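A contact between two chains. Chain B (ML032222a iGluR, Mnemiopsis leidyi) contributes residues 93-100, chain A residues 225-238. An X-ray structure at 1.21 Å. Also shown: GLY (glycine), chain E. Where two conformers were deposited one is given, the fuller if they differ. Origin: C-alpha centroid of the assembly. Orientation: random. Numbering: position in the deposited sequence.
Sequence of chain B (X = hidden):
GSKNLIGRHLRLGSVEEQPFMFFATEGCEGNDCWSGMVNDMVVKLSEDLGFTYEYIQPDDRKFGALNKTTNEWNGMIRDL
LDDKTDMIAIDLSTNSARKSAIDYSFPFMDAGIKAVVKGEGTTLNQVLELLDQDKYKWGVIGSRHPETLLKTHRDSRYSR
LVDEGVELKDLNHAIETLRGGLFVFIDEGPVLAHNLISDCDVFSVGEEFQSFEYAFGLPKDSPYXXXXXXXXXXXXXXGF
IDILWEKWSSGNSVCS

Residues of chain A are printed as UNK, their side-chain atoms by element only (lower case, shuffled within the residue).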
ATOM      1  N   SER B  93       1.112   0.759 -11.785  1.00 10.15           N
ATOM      2  CA  SER B  93       0.920  -0.453 -10.994  1.00 10.73           C
ATOM      3  C   SER B  93       2.242  -1.120 -10.674  1.00  9.75           C
ATOM      4  O   SER B  93       3.158  -1.173 -11.501  1.00 10.45           O
ATOM      5  CB  SER B  93       0.048  -1.421 -11.756  1.00 10.52           C
ATOM      6  OG  SER B  93      -1.165  -0.769 -12.077  1.00 10.70           O
ATOM      7  N   THR B  94       2.325  -1.661  -9.462  1.00 10.81           N
ATOM      8  CA  THR B  94       3.500  -2.400  -9.013  1.00 10.80           C
ATOM      9  C   THR B  94       3.457  -3.839  -9.491  1.00 11.23           C
ATOM     10  O   THR B  94       2.485  -4.563  -9.214  1.00 12.36           O
ATOM     11  CB  THR B  94       3.647  -2.347  -7.484  1.00 11.87           C
ATOM     12  OG1 THR B  94       2.453  -2.837  -6.861  1.00 12.01           O
ATOM     13  CG2 THR B  94       3.917  -0.926  -7.039  1.00 12.02           C
ATOM     14  N   ASN B  95       4.496  -4.245 -10.233  1.00 11.13           N
ATOM     15  CA  ASN B  95       4.690  -5.650 -10.599  1.00 10.98           C
ATOM     16  C   ASN B  95       6.165  -6.012 -10.606  1.00 11.74           C
ATOM     17  O   ASN B  95       7.035  -5.157 -10.707  1.00 11.19           O
ATOM     18  CB  ASN B  95       3.940  -6.069 -11.890  1.00 11.32           C
ATOM     19  CG  ASN B  95       4.464  -5.424 -13.156  1.00 11.16           C
ATOM     20  OD1 ASN B  95       5.638  -5.530 -13.477  1.00 12.46           O
ATOM     21  ND2 ASN B  95       3.557  -4.834 -13.932  1.00 11.65           N
ATOM     22  N   SER B  96       6.427  -7.298 -10.453  0.77 11.40           N
ATOM     23  CA  SER B  96       7.785  -7.789 -10.317  0.77 12.06           C
ATOM     24  C   SER B  96       8.616  -7.566 -11.588  0.77 12.22           C
ATOM     25  O   SER B  96       9.810  -7.299 -11.516  0.77 12.14           O
ATOM     26  CB  SER B  96       7.781  -9.262  -9.914  0.77 13.61           C
ATOM     27  OG  SER B  96       7.301  -9.425  -8.583  0.77 13.89           O
ATOM     28  N   ALA B  97       7.997  -7.687 -12.758  1.00 11.91           N
ATOM     29  CA  ALA B  97       8.721  -7.467 -14.003  1.00 12.09           C
ATOM     30  C   ALA B  97       9.295  -6.034 -14.010  1.00 11.84           C
ATOM     31  O   ALA B  97      10.473  -5.832 -14.258  1.00 11.80           O
ATOM     32  CB  ALA B  97       7.820  -7.710 -15.226  1.00 13.86           C
ATOM     33  N   ARG B  98       8.454  -5.043 -13.711  1.00 11.54           N
ATOM     34  CA  ARG B  98       8.886  -3.655 -13.661  1.00 11.56           C
ATOM     35  C   ARG B  98       9.960  -3.450 -12.579  1.00 11.19           C
ATOM     36  O   ARG B  98      10.929  -2.750 -12.804  1.00 11.76           O
ATOM     37  CB  ARG B  98       7.678  -2.727 -13.430  1.00 10.95           C
ATOM     38  CG  ARG B  98       6.834  -2.546 -14.673  1.00 11.42           C
ATOM     39  CD  ARG B  98       5.516  -1.872 -14.368  1.00 11.18           C
ATOM     40  NE  ARG B  98       4.755  -1.661 -15.585  1.00 11.16           N
ATOM     41  CZ  ARG B  98       3.529  -1.175 -15.612  1.00 10.26           C
ATOM     42  NH1 ARG B  98       2.897  -0.837 -14.500  1.00 10.43           N
ATOM     43  NH2 ARG B  98       2.934  -0.986 -16.778  1.00 11.19           N
ATOM     44  N   LYS B  99       9.766  -4.074 -11.419  0.59 12.17           N
ATOM     45  CA  LYS B  99      10.685  -3.960 -10.293  0.59 12.33           C
ATOM     46  C   LYS B  99      12.074  -4.488 -10.641  0.59 11.93           C
ATOM     47  O   LYS B  99      13.055  -4.075 -10.037  0.59 12.62           O
ATOM     48  CB  LYS B  99      10.107  -4.688  -9.075  0.59 12.65           C
ATOM     49  CG  LYS B  99      10.881  -4.533  -7.759  0.59 13.63           C
ATOM     50  CD  LYS B  99      10.938  -3.087  -7.271  0.59 15.42           C
ATOM     51  CE  LYS B  99      11.598  -2.957  -5.894  0.59 17.18           C
ATOM     52  NZ  LYS B  99      13.062  -3.244  -5.931  0.59 18.75           N
ATOM     53  N   SER B 100      12.178  -5.388 -11.613  0.59 12.02           N
ATOM     54  CA  SER B 100      13.500  -5.871 -12.032  0.59 12.53           C
ATOM     55  C   SER B 100      14.305  -4.809 -12.798  0.59 13.38           C
ATOM     56  O   SER B 100      15.522  -4.939 -12.918  0.59 14.15           O
ATOM     57  CB  SER B 100      13.367  -7.156 -12.864  0.59 12.52           C
ATOM     58  OG  SER B 100      12.959  -6.866 -14.185  0.59 12.59           O
TER
ATOM     59  N   UNK A 225      18.081  -2.955   1.095  1.00 17.98           N
ATOM     60  CA  UNK A 225      16.718  -2.484   0.837  1.00 17.03           C
ATOM     61  C   UNK A 225      16.164  -2.918  -0.515  1.00 15.91           C
ATOM     62  O   UNK A 225      15.026  -3.362  -0.593  1.00 15.67           O
ATOM     63  c   UNK A 225      15.208  -0.422   0.635  1.00 18.71           C
ATOM     64  c   UNK A 225      16.600  -0.968   0.972  1.00 17.67           C
ATOM     65  c   UNK A 225      13.850   1.715   0.295  1.00 20.74           C
ATOM     66  n   UNK A 225      12.539   1.030   0.415  1.00 19.45           N
ATOM     67  c   UNK A 225      15.002   1.035   1.061  1.00 20.36           C
ATOM     68  N   UNK A 226      16.950  -2.781  -1.581  0.54 16.92           N
ATOM     69  CA  UNK A 226      16.479  -3.171  -2.914  0.54 17.10           C
ATOM     70  C   UNK A 226      15.986  -4.612  -2.934  0.54 16.08           C
ATOM     71  O   UNK A 226      14.880  -4.898  -3.400  0.54 15.67           O
ATOM     72  o   UNK A 226      17.176  -3.515  -5.242  0.54 22.07           O
ATOM     73  c   UNK A 226      17.576  -2.986  -3.976  0.54 20.01           C
ATOM     74  N   UNK A 227      16.810  -5.514  -2.411  1.00 15.10           N
ATOM     75  CA  UNK A 227      16.494  -6.946  -2.438  1.00 15.96           C
ATOM     76  C   UNK A 227      15.290  -7.258  -1.562  1.00 14.98           C
ATOM     77  O   UNK A 227      14.416  -8.030  -1.965  1.00 15.82           O
ATOM     78  c   UNK A 227      17.700  -7.813  -2.020  1.00 19.76           C
ATOM     79  c   UNK A 227      18.205  -8.950  -4.181  1.00 22.80           C
ATOM     80  c   UNK A 227      19.998  -8.665  -2.459  1.00 23.07           C
ATOM     81  c   UNK A 227      18.764  -8.054  -3.085  1.00 22.60           C
ATOM     82  N   UNK A 228      15.233  -6.671  -0.369  1.00 14.50           N
ATOM     83  CA  UNK A 228      14.073  -6.903   0.471  1.00 13.72           C
ATOM     84  C   UNK A 228      12.806  -6.385  -0.216  1.00 13.83           C
ATOM     85  O   UNK A 228      11.790  -7.079  -0.260  1.00 14.50           O
ATOM     86  c   UNK A 228      15.184  -8.367   2.954  1.00 17.69           C
ATOM     87  c   UNK A 228      14.256  -6.243   1.866  1.00 14.74           C
ATOM     88  c   UNK A 228      15.412  -6.920   2.629  1.00 16.67           C
ATOM     89  c   UNK A 228      12.963  -6.287   2.678  1.00 15.69           C
ATOM     90  N   UNK A 229      12.867  -5.171  -0.761  1.00 14.29           N
ATOM     91  CA  UNK A 229      11.715  -4.598  -1.451  1.00 14.28           C
ATOM     92  C   UNK A 229      11.245  -5.502  -2.601  1.00 13.57           C
ATOM     93  O   UNK A 229      10.063  -5.756  -2.768  1.00 14.09           O
ATOM     94  o   UNK A 229      12.466  -0.974  -1.384  1.00 16.60           O
ATOM     95  c   UNK A 229      12.076  -3.224  -2.032  1.00 14.13           C
ATOM     96  c   UNK A 229      12.103  -2.114  -0.994  1.00 14.34           C
ATOM     97  o   UNK A 229      11.779  -2.373   0.191  1.00 15.77           O
ATOM     98  N   UNK A 230      12.173  -5.964  -3.429  1.00 13.27           N
ATOM     99  CA  UNK A 230      11.846  -6.823  -4.568  0.55 14.32           C
ATOM    100  C   UNK A 230      11.163  -8.103  -4.129  1.00 13.30           C
ATOM    101  O   UNK A 230      10.185  -8.550  -4.725  1.00 13.52           O
ATOM    102  o   UNK A 230      13.578  -6.167  -6.163  0.55 16.22           O
ATOM    103  c   UNK A 230      13.113  -7.207  -5.332  0.55 15.39           C
ATOM    104  N   UNK A 231      11.705  -8.716  -3.080  1.00 14.11           N
ATOM    105  CA  UNK A 231      11.160  -9.983  -2.627  1.00 14.20           C
ATOM    106  C   UNK A 231       9.801  -9.808  -1.931  1.00 13.96           C
ATOM    107  O   UNK A 231       8.920 -10.646  -2.106  1.00 14.54           O
ATOM    108  n   UNK A 231      13.336 -12.809  -2.761  1.00 20.75           N
ATOM    109  c   UNK A 231      14.361 -13.110  -3.540  1.00 21.87           C
ATOM    110  n   UNK A 231      14.924 -11.988  -3.936  1.00 22.71           N
ATOM    111  c   UNK A 231      14.250 -10.929  -3.377  1.00 21.25           C
ATOM    112  c   UNK A 231      13.231 -11.438  -2.647  1.00 19.97           C
ATOM    113  c   UNK A 231      12.197 -10.756  -1.797  1.00 16.19           C
ATOM    114  N   UNK A 232       9.603  -8.721  -1.178  1.00 13.43           N
ATOM    115  CA  UNK A 232       8.286  -8.460  -0.596  1.00 12.74           C
ATOM    116  C   UNK A 232       7.223  -8.185  -1.667  1.00 12.47           C
ATOM    117  O   UNK A 232       6.094  -8.625  -1.530  1.00 12.93           O
ATOM    118  c   UNK A 232       8.455  -8.823   2.473  1.00 15.89           C
ATOM    119  c   UNK A 232       9.144  -6.402   2.581  1.00 14.84           C
ATOM    120  c   UNK A 232       9.083  -7.655   1.724  1.00 13.83           C
ATOM    121  c   UNK A 232       8.337  -7.331   0.424  1.00 12.93           C
ATOM    122  N   UNK A 233       7.577  -7.470  -2.726  0.73 12.70           N
ATOM    123  CA  UNK A 233       6.627  -7.255  -3.816  0.73 12.18           C
ATOM    124  C   UNK A 233       6.271  -8.585  -4.469  0.73 12.62           C
ATOM    125  O   UNK A 233       5.104  -8.852  -4.728  0.73 14.05           O
ATOM    126  c   UNK A 233       5.013  -5.769  -5.945  0.73 16.33           C
ATOM    127  c   UNK A 233       7.189  -6.264  -4.835  0.73 13.58           C
ATOM    128  c   UNK A 233       7.102  -5.158  -7.082  0.73 15.79           C
ATOM    129  c   UNK A 233       6.434  -6.164  -6.165  0.73 15.19           C
ATOM    130  N   UNK A 234       7.274  -9.423  -4.701  1.00 12.93           N
ATOM    131  CA  UNK A 234       7.028 -10.737  -5.271  1.00 14.10           C
ATOM    132  C   UNK A 234       6.096 -11.557  -4.366  1.00 13.61           C
ATOM    133  O   UNK A 234       5.192 -12.207  -4.850  1.00 14.63           O
ATOM    134  c   UNK A 234       9.566 -14.809  -6.974  1.00 31.32           C
ATOM    135  c   UNK A 234       8.358 -11.461  -5.506  1.00 16.91           C
ATOM    136  c   UNK A 234       9.613 -13.394  -6.420  1.00 26.87           C
ATOM    137  c   UNK A 234       8.226 -12.851  -6.060  1.00 20.78           C
ATOM    138  n   UNK A 234      10.890 -15.232  -7.506  1.00 34.23           N
ATOM    139  N   UNK A 235       6.308 -11.524  -3.047  1.00 13.12           N
ATOM    140  CA  UNK A 235       5.402 -12.226  -2.131  1.00 13.90           C
ATOM    141  C   UNK A 235       3.955 -11.752  -2.325  1.00 13.26           C
ATOM    142  O   UNK A 235       3.011 -12.536  -2.332  1.00 14.40           O
ATOM    143  c   UNK A 235       9.209 -13.872   0.988  1.00 17.06           C
ATOM    144  c   UNK A 235       7.375 -12.368   1.175  1.00 15.01           C
ATOM    145  c   UNK A 235       6.978 -12.631  -0.122  1.00 15.34           C
ATOM    146  c   UNK A 235       7.717 -13.536  -0.860  1.00 16.33           C
ATOM    147  c   UNK A 235       5.748 -11.929  -0.666  1.00 13.29           C
ATOM    148  c   UNK A 235       8.829 -14.159  -0.300  1.00 17.20           C
ATOM    149  c   UNK A 235       8.486 -12.995   1.732  1.00 17.10           C
ATOM    150  N   UNK A 236       3.775 -10.446  -2.448  1.00 12.53           N
ATOM    151  CA  UNK A 236       2.444  -9.887  -2.616  1.00 12.66           C
ATOM    152  C   UNK A 236       1.833 -10.352  -3.946  1.00 12.90           C
ATOM    153  O   UNK A 236       0.703 -10.822  -3.991  1.00 13.41           O
ATOM    154  n   UNK A 236      -1.330  -3.709  -1.767  1.00 16.28           N
ATOM    155  n   UNK A 236       0.881  -3.600  -1.159  1.00 16.38           N
ATOM    156  c   UNK A 236       1.134  -7.691  -2.455  1.00 14.96           C
ATOM    157  c   UNK A 236       2.485  -8.352  -2.544  1.00 13.30           C
ATOM    158  c   UNK A 236       1.284  -6.229  -2.064  1.00 16.89           C
ATOM    159  n   UNK A 236       0.017  -5.517  -2.103  1.00 17.52           N
ATOM    160  c   UNK A 236      -0.144  -4.269  -1.678  1.00 15.15           C
ATOM    161  N   UNK A 237       2.610 -10.231  -5.015  1.00 12.46           N
ATOM    162  CA  UNK A 237       2.169 -10.592  -6.343  1.00 12.91           C
ATOM    163  C   UNK A 237       1.827 -12.065  -6.475  1.00 13.08           C
ATOM    164  O   UNK A 237       0.908 -12.432  -7.196  1.00 13.89           O
ATOM    165  o   UNK A 237       4.507 -10.555 -10.568  1.00 17.51           O
ATOM    166  c   UNK A 237       2.904 -10.507  -8.800  1.00 14.00           C
ATOM    167  c   UNK A 237       3.869  -9.846  -9.771  1.00 14.01           C
ATOM    168  c   UNK A 237       3.252 -10.196  -7.345  1.00 13.06           C
ATOM    169  o   UNK A 237       3.991  -8.618  -9.742  1.00 13.82           O
ATOM    170  N   UNK A 238       2.571 -12.919  -5.789  1.00 13.68           N
ATOM    171  CA  UNK A 238       2.359 -14.361  -5.865  1.00 15.25           C
ATOM    172  C   UNK A 238       1.214 -14.831  -4.990  1.00 14.62           C
ATOM    173  O   UNK A 238       0.828 -15.996  -5.056  1.00 16.91           O
ATOM    174  c   UNK A 238       4.702 -14.975  -6.587  1.00 21.40           C
ATOM    175  c   UNK A 238       3.645 -15.102  -5.502  1.00 17.65           C
ATOM    176  o   UNK A 238       6.794 -15.916  -7.170  1.00 30.12           O
ATOM    177  o   UNK A 238       6.276 -15.845  -5.036  1.00 28.07           O
ATOM    178  c   UNK A 238       6.017 -15.627  -6.232  1.00 26.50           C
TER
HETATM  179  N   GLY E 301      -2.220   1.356 -14.449  1.00 13.64           N
HETATM  180  CA  GLY E 301      -1.753   0.627 -15.651  1.00 11.95           C
HETATM  181  C   GLY E 301      -0.309   0.193 -15.581  1.00 11.26           C
HETATM  182  O   GLY E 301       0.125  -0.517 -16.514  1.00 10.56           O
HETATM  183  OXT GLY E 301       0.401   0.567 -14.623  1.00 11.53           O
HETATM  184  O   HOH W   1      13.510  -0.811  -3.895  1.00 16.22           O
HETATM  185  O   HOH W   2       9.479  -8.063  -7.388  1.00 15.25           O
HETATM  186  O   HOH W   3       1.992  -7.190  -8.531  1.00 15.16           O
HETATM  187  O   HOH W   4       5.363  -9.399 -12.952  1.00 18.50           O
HETATM  188  O   HOH W   5       6.267 -12.139  -8.865  1.00 33.58           O

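Position 225 carries four carbons in a row ending in nitrogen, out of reach of chain B. It is Lys A225.

Position 226 has one carbon and one oxygen. Its backbone O lies 3.5 Å from Lys B99 NZ. It is Ser A226.

Position 227 has four carbons forked at the second, pointing away: Leu A227.

Position 228 has four carbons forked at the first, one arm two carbons long. It is Ile A228, also pointing away.

Position 229 has two carbons, the second carrying two oxygens. Its CB is 3.9 Å from Lys B99 CE. It is Asp A229. Its OD2 forms a salt bridge with Lys A225 NZ at 2.7 Å, and water 1 links the same oxygen to Lys B99 NZ.

Position 230 has one carbon and one oxygen. That oxygen lies 3.0 Å from Lys B99 NZ, which donates a hydrogen bond to it. The residue is Ser A230.

Position 231 has one carbon, then a five-membered ring of three carbons and two nitrogens: His A231, facing away.

Position 232 has four carbons forked at the second, out of reach: Leu A232.

Position 233 has the same forked set, but points toward chain B. It packs against Thr B94, Asn B95, Ser B96 and Lys B99. It is Leu A233; its CD2 lies 3.6 Å from Lys B99 CB and its CD1 4.0 Å from Thr B94 CB.

Position 234 has four carbons in a row ending in nitrogen. Its CB is 3.8 Å from Ser B96 OG, while the end of its side chain leads away. It is Lys A234.

Position 235 has one carbon and a six-carbon ring, facing away: Phe A235.

Position 236 has three carbons, a nitrogen, then a carbon carrying two more nitrogens. It is Arg A236, without contact here.

Position 237 has three carbons, the third carrying two oxygens. One oxygen accepts from the backbone N of Ser B96. The residue is Glu A237; Ser B96 N lies 2.9 Å from its OE1.

Position 238 has the same atoms, but makes no contact: Glu A238.

The contact rests on one face of the chain A helix. Lys B99 fits as a knob among Ser A226, Asp A229, Ser A230 and Leu A233. Glu A237 holds the start of the short chain B helix, where Asn B95 OD1 caps Arg B98 N at 2.9 Å. Water 2 links Ser A230 O to Ser B96 OG, and water 4 links Glu A237 OE2 to Ala B97 N. Arg B98 turns from this contact and binds the glycine ligand.

Chain A, residues 225-238: KSLIDSHLLKFREE
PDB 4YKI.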